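Local coordinates for protein listeriolysin O (Listeria monocytogenes, PDB 4CDB) that lyses host cells by binding cholesterol-containing membranes and, after a major conformational change, inserting into them as an oligomeric pore, at residues H19-Q28 with R227-K238; I83-A91 with A135-A143. All coordinates share one frame; numbering follows the deposited sequence.

Contact 1 (H19-Q28 with R227-K238); sequences HADEIDKYIQ and RPSRFFGKAVTK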
loop_
_atom_site.group_PDB
_atom_site.type_symbol
_atom_site.label_atom_id
_atom_site.label_comp_id
_atom_site.label_asym_id
_atom_site.label_seq_id
_atom_site.Cartn_x
_atom_site.Cartn_y
_atom_site.Cartn_z
ATOM N N HIS A 19 34.104 -27.784 23.672
ATOM C CA HIS A 19 33.657 -26.418 23.410
ATOM C C HIS A 19 32.346 -26.399 22.626
ATOM O O HIS A 19 31.473 -25.567 22.881
ATOM C CB HIS A 19 34.731 -25.620 22.662
ATOM C CG HIS A 19 35.949 -25.321 23.479
ATOM N ND1 HIS A 19 35.914 -25.192 24.852
ATOM C CD2 HIS A 19 37.239 -25.124 23.118
ATOM C CE1 HIS A 19 37.128 -24.930 25.299
ATOM N NE2 HIS A 19 37.951 -24.882 24.266
ATOM N N ALA A 20 32.213 -27.318 21.672
ATOM C CA ALA A 20 30.996 -27.416 20.873
ATOM C C ALA A 20 29.809 -27.782 21.758
ATOM O O ALA A 20 28.719 -27.227 21.619
ATOM C CB ALA A 20 31.167 -28.441 19.749
ATOM N N ASP A 21 30.037 -28.708 22.681
ATOM C CA ASP A 21 29.006 -29.124 23.618
ATOM C C ASP A 21 28.629 -27.987 24.571
ATOM O O ASP A 21 27.459 -27.813 24.903
ATOM C CB ASP A 21 29.470 -30.351 24.399
ATOM C CG ASP A 21 28.477 -30.780 25.459
ATOM O OD1 ASP A 21 27.526 -31.512 25.117
ATOM O OD2 ASP A 21 28.653 -30.395 26.634
ATOM N N GLU A 22 29.621 -27.213 25.003
ATOM C CA GLU A 22 29.358 -26.053 25.851
ATOM C C GLU A 22 28.515 -25.016 25.113
ATOM O O GLU A 22 27.636 -24.388 25.698
ATOM C CB GLU A 22 30.658 -25.417 26.341
ATOM C CG GLU A 22 31.434 -26.245 27.352
ATOM C CD GLU A 22 32.747 -25.593 27.738
ATOM O OE1 GLU A 22 33.109 -24.576 27.109
ATOM O OE2 GLU A 22 33.415 -26.094 28.667
ATOM N N ILE A 23 28.793 -24.834 23.825
ATOM C CA ILE A 23 28.011 -23.911 23.008
ATOM C C ILE A 23 26.564 -24.384 22.895
ATOM O O ILE A 23 25.632 -23.594 23.059
ATOM C CB ILE A 23 28.629 -23.713 21.605
ATOM C CG1 ILE A 23 29.946 -22.946 21.713
ATOM C CG2 ILE A 23 27.675 -22.957 20.695
ATOM C CD1 ILE A 23 30.734 -22.882 20.416
ATOM N N ASP A 24 26.382 -25.675 22.630
ATOM C CA ASP A 24 25.046 -26.259 22.541
ATOM C C ASP A 24 24.217 -25.972 23.788
ATOM O O ASP A 24 23.095 -25.480 23.693
ATOM C CB ASP A 24 25.120 -27.772 22.315
ATOM C CG ASP A 24 25.570 -28.134 20.914
ATOM O OD1 ASP A 24 25.361 -27.319 19.991
ATOM O OD2 ASP A 24 26.125 -29.238 20.735
ATOM N N LYS A 25 24.780 -26.272 24.953
ATOM C CA LYS A 25 24.069 -26.102 26.220
ATOM C C LYS A 25 23.803 -24.637 26.557
ATOM O O LYS A 25 22.790 -24.312 27.174
ATOM C CB LYS A 25 24.834 -26.778 27.363
ATOM C CG LYS A 25 25.126 -28.247 27.114
ATOM C CD LYS A 25 23.855 -28.998 26.754
ATOM C CE LYS A 25 24.156 -30.408 26.277
ATOM N NZ LYS A 25 24.836 -31.209 27.327
ATOM N N TYR A 26 24.713 -23.755 26.155
ATOM C CA TYR A 26 24.530 -22.325 26.390
ATOM C C TYR A 26 23.365 -21.774 25.573
ATOM O O TYR A 26 22.517 -21.049 26.093
ATOM C CB TYR A 26 25.813 -21.542 26.086
ATOM C CG TYR A 26 25.636 -20.041 26.170
ATOM C CD1 TYR A 26 25.521 -19.404 27.399
ATOM C CD2 TYR A 26 25.579 -19.263 25.021
ATOM C CE1 TYR A 26 25.354 -18.031 27.480
ATOM C CE2 TYR A 26 25.415 -17.892 25.092
ATOM C CZ TYR A 26 25.303 -17.282 26.325
ATOM O OH TYR A 26 25.138 -15.918 26.396
ATOM N N ILE A 27 23.324 -22.121 24.292
ATOM C CA ILE A 27 22.264 -21.639 23.415
ATOM C C ILE A 27 20.919 -22.268 23.779
ATOM O O ILE A 27 19.894 -21.588 23.811
ATOM C CB ILE A 27 22.601 -21.882 21.927
ATOM C CG1 ILE A 27 23.858 -21.103 21.540
ATOM C CG2 ILE A 27 21.438 -21.478 21.032
ATOM C CD1 ILE A 27 24.259 -21.256 20.084
ATOM N N GLN A 28 20.934 -23.566 24.075
ATOM C CA GLN A 28 19.725 -24.271 24.489
ATOM C C GLN A 28 19.214 -23.783 25.844
ATOM O O GLN A 28 18.057 -24.004 26.192
ATOM C CB GLN A 28 19.959 -25.787 24.523
ATOM C CG GLN A 28 20.135 -26.422 23.148
ATOM C CD GLN A 28 20.573 -27.877 23.218
ATOM O OE1 GLN A 28 20.748 -28.438 24.300
ATOM N NE2 GLN A 28 20.751 -28.495 22.056
ATOM N N ARG A 227 22.444 -29.497 15.754
ATOM C CA ARG A 227 23.096 -28.901 16.913
ATOM C C ARG A 227 23.373 -27.432 16.641
ATOM O O ARG A 227 23.807 -27.073 15.545
ATOM C CB ARG A 227 24.409 -29.618 17.232
ATOM C CG ARG A 227 24.258 -31.098 17.531
ATOM C CD ARG A 227 25.617 -31.764 17.697
ATOM N NE ARG A 227 26.395 -31.147 18.767
ATOM C CZ ARG A 227 27.672 -31.417 19.021
ATOM N NH1 ARG A 227 28.329 -32.298 18.279
ATOM N NH2 ARG A 227 28.293 -30.801 20.017
ATOM N N PRO A 228 23.110 -26.574 17.639
ATOM C CA PRO A 228 23.368 -25.135 17.521
ATOM C C PRO A 228 24.831 -24.829 17.214
ATOM O O PRO A 228 25.124 -23.845 16.537
ATOM C CB PRO A 228 22.995 -24.604 18.908
ATOM C CG PRO A 228 21.970 -25.567 19.412
ATOM C CD PRO A 228 22.401 -26.910 18.887
ATOM N N SER A 229 25.735 -25.672 17.700
ATOM C CA SER A 229 27.168 -25.449 17.523
ATOM C C SER A 229 27.675 -25.760 16.114
ATOM O O SER A 229 28.805 -25.414 15.776
ATOM C CB SER A 229 27.964 -26.264 18.543
ATOM O OG SER A 229 27.695 -27.647 18.410
ATOM N N ARG A 230 26.848 -26.411 15.299
ATOM C CA ARG A 230 27.275 -26.843 13.966
ATOM C C ARG A 230 27.690 -25.698 13.043
ATOM O O ARG A 230 28.532 -25.881 12.168
ATOM C CB ARG A 230 26.195 -27.693 13.285
ATOM C CG ARG A 230 26.490 -29.185 13.276
ATOM C CD ARG A 230 27.862 -29.487 12.680
ATOM N NE ARG A 230 27.803 -29.884 11.273
ATOM C CZ ARG A 230 28.176 -29.118 10.252
ATOM N NH1 ARG A 230 28.645 -27.896 10.467
ATOM N NH2 ARG A 230 28.084 -29.577 9.012
ATOM N N PHE A 231 27.102 -24.523 13.238
ATOM C CA PHE A 231 27.383 -23.389 12.359
ATOM C C PHE A 231 28.673 -22.659 12.723
ATOM O O PHE A 231 29.210 -21.893 11.922
ATOM C CB PHE A 231 26.204 -22.411 12.330
ATOM C CG PHE A 231 25.124 -22.793 11.356
ATOM C CD1 PHE A 231 25.325 -23.819 10.445
ATOM C CD2 PHE A 231 23.910 -22.121 11.344
ATOM C CE1 PHE A 231 24.336 -24.174 9.544
ATOM C CE2 PHE A 231 22.917 -22.470 10.446
ATOM C CZ PHE A 231 23.130 -23.499 9.543
ATOM N N PHE A 232 29.176 -22.906 13.927
ATOM C CA PHE A 232 30.369 -22.211 14.396
ATOM C C PHE A 232 31.648 -22.970 14.076
ATOM O O PHE A 232 31.660 -24.201 14.049
ATOM C CB PHE A 232 30.275 -21.955 15.899
ATOM C CG PHE A 232 29.107 -21.101 16.286
ATOM C CD1 PHE A 232 29.154 -19.727 16.118
ATOM C CD2 PHE A 232 27.959 -21.671 16.814
ATOM C CE1 PHE A 232 28.075 -18.935 16.472
ATOM C CE2 PHE A 232 26.881 -20.885 17.170
ATOM C CZ PHE A 232 26.938 -19.517 16.998
ATOM N N GLY A 233 32.723 -22.224 13.833
ATOM C CA GLY A 233 34.032 -22.816 13.629
ATOM C C GLY A 233 34.504 -23.531 14.881
ATOM O O GLY A 233 34.039 -23.232 15.984
ATOM N N LYS A 234 35.433 -24.467 14.714
ATOM C CA LYS A 234 35.882 -25.307 15.818
ATOM C C LYS A 234 36.651 -24.539 16.891
ATOM O O LYS A 234 36.884 -25.060 17.981
ATOM C CB LYS A 234 36.739 -26.459 15.294
ATOM C CG LYS A 234 38.013 -26.016 14.597
ATOM C CD LYS A 234 38.711 -27.201 13.950
ATOM C CE LYS A 234 39.992 -26.778 13.247
ATOM N NZ LYS A 234 40.656 -27.914 12.543
ATOM N N ALA A 235 37.045 -23.307 16.583
ATOM C CA ALA A 235 37.796 -22.493 17.534
ATOM C C ALA A 235 36.892 -21.577 18.357
ATOM O O ALA A 235 37.357 -20.907 19.280
ATOM C CB ALA A 235 38.858 -21.678 16.814
ATOM N N VAL A 236 35.606 -21.543 18.021
ATOM C CA VAL A 236 34.665 -20.683 18.731
ATOM C C VAL A 236 34.282 -21.301 20.074
ATOM O O VAL A 236 34.080 -22.515 20.175
ATOM C CB VAL A 236 33.395 -20.416 17.895
ATOM C CG1 VAL A 236 32.468 -19.443 18.619
ATOM C CG2 VAL A 236 33.769 -19.872 16.522
ATOM N N THR A 237 34.196 -20.463 21.104
ATOM C CA THR A 237 33.810 -20.913 22.437
ATOM C C THR A 237 32.582 -20.160 22.941
ATOM O O THR A 237 32.181 -19.148 22.363
ATOM C CB THR A 237 34.963 -20.744 23.452
ATOM O OG1 THR A 237 35.302 -19.358 23.573
ATOM C CG2 THR A 237 36.186 -21.520 22.999
ATOM N N LYS A 238 31.992 -20.670 24.016
ATOM C CA LYS A 238 30.853 -20.029 24.660
ATOM C C LYS A 238 31.241 -18.645 25.167
ATOM O O LYS A 238 30.456 -17.700 25.084
ATOM C CB LYS A 238 30.348 -20.895 25.817
ATOM C CG LYS A 238 29.421 -20.178 26.790
ATOM C CD LYS A 238 28.943 -21.112 27.894
ATOM C CE LYS A 238 30.112 -21.765 28.615
ATOM N NZ LYS A 238 29.661 -22.714 29.671
HETATM O O HOH W 1 32.665 -23.359 24.518
#
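One face of the N-terminal helix 14-28 packs on the loop that leaves strand 207-222 and leads into helix 238-243, and the carboxylate of Asp-24 is its polar anchor. Four donors grip that group, two on each oxygen. Asp-24 OD1 takes Ser-229 N at 2.8 Å nearly along its C-O axis, whereas Ser-229 OG, also at 2.8 Å, comes from above the carboxylate plane. The chain of Arg-227, bent at chi3 (58°), turns NE and NH2 side-on to the carboxylate, and both close on Asp-24 OD2 at 2.8 Å in a salt bridge, with the carboxylate and guanidinium planes 63° apart. Beyond it, Ile-27 CD1 reaches Pro-228 CB (3.8 Å) and Phe-232 CE2, while Ile-23 CG2 meets the same phenyl ring. At the end of the loop, Thr-237 CG2 sits over the centre of the His-19 ring, 3.8 Å from its centroid, while Lys-238 lays CG and CD against Tyr-26. A water accepts from Lys-238 N and donates to His-19 O and Glu-22 OE1. Thr-237 is the N-cap of helix 238-243, whose Leu-241 touches Ile-23, Phe-232 and Val-236; Phe-232 also touches Leu-92 of strand 92-94.

Contact 2 (I83-A91 with A135-A143); sequences ISSLTYPGA and ATKSNVNNA. With NA (sodium ion), chain J; NA (sodium ion), chain M.
Tyr-88, which opens a type II beta turn ending at Ala-91, lays its ring against the first turn of helix 137-152, where Thr-136 OG1, at the N-cap, accepts from Asn-139 N; two sodium ions flank this junction. The packing centres on the ring. Lys-137 CA stands over the middle of one face, 3.8 Å from the centroid in a CH-pi contact, and its CB and CG continue along CE1 and CD1; Ala-91 CB lies over the opposite face toward the rim. With CG between the backbone N and carbonyl carbon (chi1 63°), Tyr-88 sends its ring back toward the N-terminal end of the helix and brings OH near Ala-135 O. Val-140 CG1 lies against Tyr-88 CD2 (4.0 Å) and Pro-89 CD, and comes nearest to Pro-89 O (3.4 Å). Pro-89 and Val-140 both rest on Leu-116 of strand 114-118 in the sheet beneath. The polar links are indirect. One water donates to Thr-87 O and to Asn-141 OD1, the latter at 2.8 Å. Ser-85 O binds one sodium ion at 2.6 Å; the side chain of Asn-141 also belongs to this site, doubtfully coordinated because the modelled amide puts ND2, not OD1, nearest. The second sodium ion lies at the edge of the tyrosine ring, in its plane, bound by Tyr-88 OH at 2.6 Å, by Ala-135 O at 2.9 Å and by a water.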
loop_
_atom_site.group_PDB
_atom_site.type_symbol
_atom_site.label_atom_id
_atom_site.label_comp_id
_atom_site.label_asym_id
_atom_site.label_seq_id
_atom_site.Cartn_x
_atom_site.Cartn_y
_atom_site.Cartn_z
ATOM N N ILE A 83 22.150 -2.082 0.928
ATOM C CA ILE A 83 22.966 -3.007 1.711
ATOM C C ILE A 83 22.548 -4.460 1.489
ATOM O O ILE A 83 22.698 -5.302 2.375
ATOM C CB ILE A 83 22.910 -2.675 3.217
ATOM C CG1 ILE A 83 21.469 -2.720 3.730
ATOM C CG2 ILE A 83 23.514 -1.305 3.480
ATOM C CD1 ILE A 83 21.346 -2.550 5.235
ATOM N N SER A 84 22.032 -4.745 0.298
ATOM C CA SER A 84 21.553 -6.084 -0.038
ATOM C C SER A 84 22.670 -7.122 -0.023
ATOM O O SER A 84 22.428 -8.300 0.234
ATOM C CB SER A 84 20.872 -6.080 -1.408
ATOM O OG SER A 84 21.809 -5.803 -2.434
ATOM N N SER A 85 23.892 -6.679 -0.298
ATOM C CA SER A 85 25.049 -7.571 -0.346
ATOM C C SER A 85 25.375 -8.178 1.018
ATOM O O SER A 85 26.071 -9.188 1.107
ATOM C CB SER A 85 26.269 -6.833 -0.899
ATOM O OG SER A 85 26.537 -5.665 -0.144
ATOM N N LEU A 86 24.870 -7.558 2.079
ATOM C CA LEU A 86 25.073 -8.072 3.429
ATOM C C LEU A 86 24.139 -9.249 3.704
ATOM O O LEU A 86 24.349 -10.021 4.644
ATOM C CB LEU A 86 24.855 -6.965 4.464
ATOM C CG LEU A 86 25.691 -5.696 4.278
ATOM C CD1 LEU A 86 25.478 -4.744 5.441
ATOM C CD2 LEU A 86 27.165 -6.032 4.126
ATOM N N THR A 87 23.114 -9.386 2.869
ATOM C CA THR A 87 22.139 -10.460 3.014
ATOM C C THR A 87 22.529 -11.673 2.172
ATOM O O THR A 87 22.518 -11.612 0.941
ATOM C CB THR A 87 20.738 -9.993 2.592
ATOM O OG1 THR A 87 20.298 -8.945 3.466
ATOM C CG2 THR A 87 19.751 -11.146 2.646
ATOM N N TYR A 88 22.865 -12.769 2.845
ATOM C CA TYR A 88 23.236 -14.011 2.178
ATOM C C TYR A 88 22.836 -15.216 3.028
ATOM O O TYR A 88 22.812 -15.129 4.257
ATOM C CB TYR A 88 24.736 -14.031 1.870
ATOM C CG TYR A 88 25.627 -13.983 3.090
ATOM C CD1 TYR A 88 25.992 -12.771 3.659
ATOM C CD2 TYR A 88 26.112 -15.151 3.665
ATOM C CE1 TYR A 88 26.807 -12.721 4.771
ATOM C CE2 TYR A 88 26.927 -15.111 4.777
ATOM C CZ TYR A 88 27.272 -13.895 5.326
ATOM O OH TYR A 88 28.086 -13.855 6.435
ATOM N N PRO A 89 22.511 -16.344 2.370
ATOM C CA PRO A 89 22.055 -17.557 3.060
ATOM C C PRO A 89 23.092 -18.089 4.043
ATOM O O PRO A 89 24.274 -18.166 3.701
ATOM C CB PRO A 89 21.880 -18.565 1.919
ATOM C CG PRO A 89 21.695 -17.742 0.702
ATOM C CD PRO A 89 22.541 -16.525 0.908
ATOM N N GLY A 90 22.648 -18.451 5.245
ATOM C CA GLY A 90 23.523 -19.046 6.239
ATOM C C GLY A 90 24.165 -18.053 7.190
ATOM O O GLY A 90 24.816 -18.443 8.160
ATOM N N ALA A 91 23.985 -16.766 6.912
ATOM C CA ALA A 91 24.570 -15.716 7.739
ATOM C C ALA A 91 24.048 -15.756 9.175
ATOM O O ALA A 91 22.855 -15.952 9.409
ATOM C CB ALA A 91 24.314 -14.353 7.123
ATOM N N ALA A 135 31.671 -21.057 5.482
ATOM C CA ALA A 135 30.526 -20.233 5.107
ATOM C C ALA A 135 30.715 -18.734 5.344
ATOM O O ALA A 135 29.986 -18.127 6.129
ATOM C CB ALA A 135 29.276 -20.725 5.819
ATOM N N THR A 136 31.686 -18.138 4.659
ATOM C CA THR A 136 31.830 -16.687 4.669
ATOM C C THR A 136 30.895 -16.084 3.626
ATOM O O THR A 136 30.279 -16.814 2.848
ATOM C CB THR A 136 33.274 -16.255 4.355
ATOM O OG1 THR A 136 33.663 -16.777 3.078
ATOM C CG2 THR A 136 34.231 -16.765 5.423
ATOM N N LYS A 137 30.788 -14.759 3.612
ATOM C CA LYS A 137 29.955 -14.076 2.627
ATOM C C LYS A 137 30.436 -14.359 1.206
ATOM O O LYS A 137 29.636 -14.650 0.317
ATOM C CB LYS A 137 29.941 -12.567 2.881
ATOM C CG LYS A 137 29.085 -11.783 1.895
ATOM C CD LYS A 137 29.475 -10.311 1.864
ATOM C CE LYS A 137 29.409 -9.687 3.248
ATOM N NZ LYS A 137 29.878 -8.271 3.244
ATOM N N SER A 138 31.748 -14.276 1.003
ATOM C CA SER A 138 32.341 -14.495 -0.314
ATOM C C SER A 138 32.123 -15.923 -0.802
ATOM O O SER A 138 31.766 -16.145 -1.956
ATOM C CB SER A 138 33.838 -14.178 -0.286
ATOM O OG SER A 138 34.067 -12.831 0.092
ATOM N N ASN A 139 32.340 -16.888 0.084
ATOM C CA ASN A 139 32.191 -18.293 -0.277
ATOM C C ASN A 139 30.746 -18.698 -0.558
ATOM O O ASN A 139 30.479 -19.477 -1.473
ATOM C CB ASN A 139 32.803 -19.200 0.794
ATOM C CG ASN A 139 34.318 -19.133 0.818
ATOM O OD1 ASN A 139 34.956 -18.871 -0.202
ATOM N ND2 ASN A 139 34.902 -19.377 1.986
ATOM N N VAL A 140 29.814 -18.173 0.233
ATOM C CA VAL A 140 28.401 -18.468 0.029
ATOM C C VAL A 140 27.908 -17.888 -1.297
ATOM O O VAL A 140 27.247 -18.573 -2.075
ATOM C CB VAL A 140 27.532 -17.956 1.202
ATOM C CG1 VAL A 140 26.064 -17.893 0.804
ATOM C CG2 VAL A 140 27.714 -18.847 2.421
ATOM N N ASN A 141 28.251 -16.629 -1.556
ATOM C CA ASN A 141 27.843 -15.964 -2.791
ATOM C C ASN A 141 28.419 -16.612 -4.048
ATOM O O ASN A 141 27.769 -16.643 -5.091
ATOM C CB ASN A 141 28.193 -14.476 -2.755
ATOM C CG ASN A 141 27.285 -13.688 -1.831
ATOM O OD1 ASN A 141 26.160 -14.100 -1.545
ATOM N ND2 ASN A 141 27.766 -12.540 -1.367
ATOM N N ASN A 142 29.642 -17.121 -3.956
ATOM C CA ASN A 142 30.224 -17.855 -5.072
ATOM C C ASN A 142 29.504 -19.186 -5.268
ATOM O O ASN A 142 29.335 -19.651 -6.397
ATOM C CB ASN A 142 31.729 -18.064 -4.877
ATOM C CG ASN A 142 32.528 -16.797 -5.123
ATOM O OD1 ASN A 142 32.867 -16.475 -6.263
ATOM N ND2 ASN A 142 32.833 -16.071 -4.054
ATOM N N ALA A 143 29.064 -19.784 -4.163
ATOM C CA ALA A 143 28.308 -21.029 -4.217
ATOM C C ALA A 143 26.934 -20.817 -4.849
ATOM O O ALA A 143 26.434 -21.682 -5.570
ATOM C CB ALA A 143 28.166 -21.624 -2.828
HETATM NA NA NA J . 25.740 -11.032 -0.665
HETATM NA NA NA M . 29.375 -15.728 7.620
HETATM O O HOH W 2 23.469 -13.273 -1.362
HETATM O O HOH W 3 28.148 -15.145 10.255
#

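How the contacts relate
Contact 2 is nested within the chain loop that contact 1 closes; their centres are 21 Å apart and their nearest atoms about 5 Å, without touching. Both are partly buried and each sets a helix against a loop, but they use different helices, 14-28 and 137-152, centred about 43 Å (contact 1) and 30 Å (contact 2) from the chain's centre. Contact 1 buries 757 Å² against 344 Å² and is tied by direct bonds to a carboxylate, with apolar side chains beside it. In contact 2 direct polar bonds give way to sodium ions and water beside one packed aromatic ring. Two neighbours are common to both: strand 92-94, and Arg-111, whose NE bonds Phe-231 O and NH2 Gly-90 O.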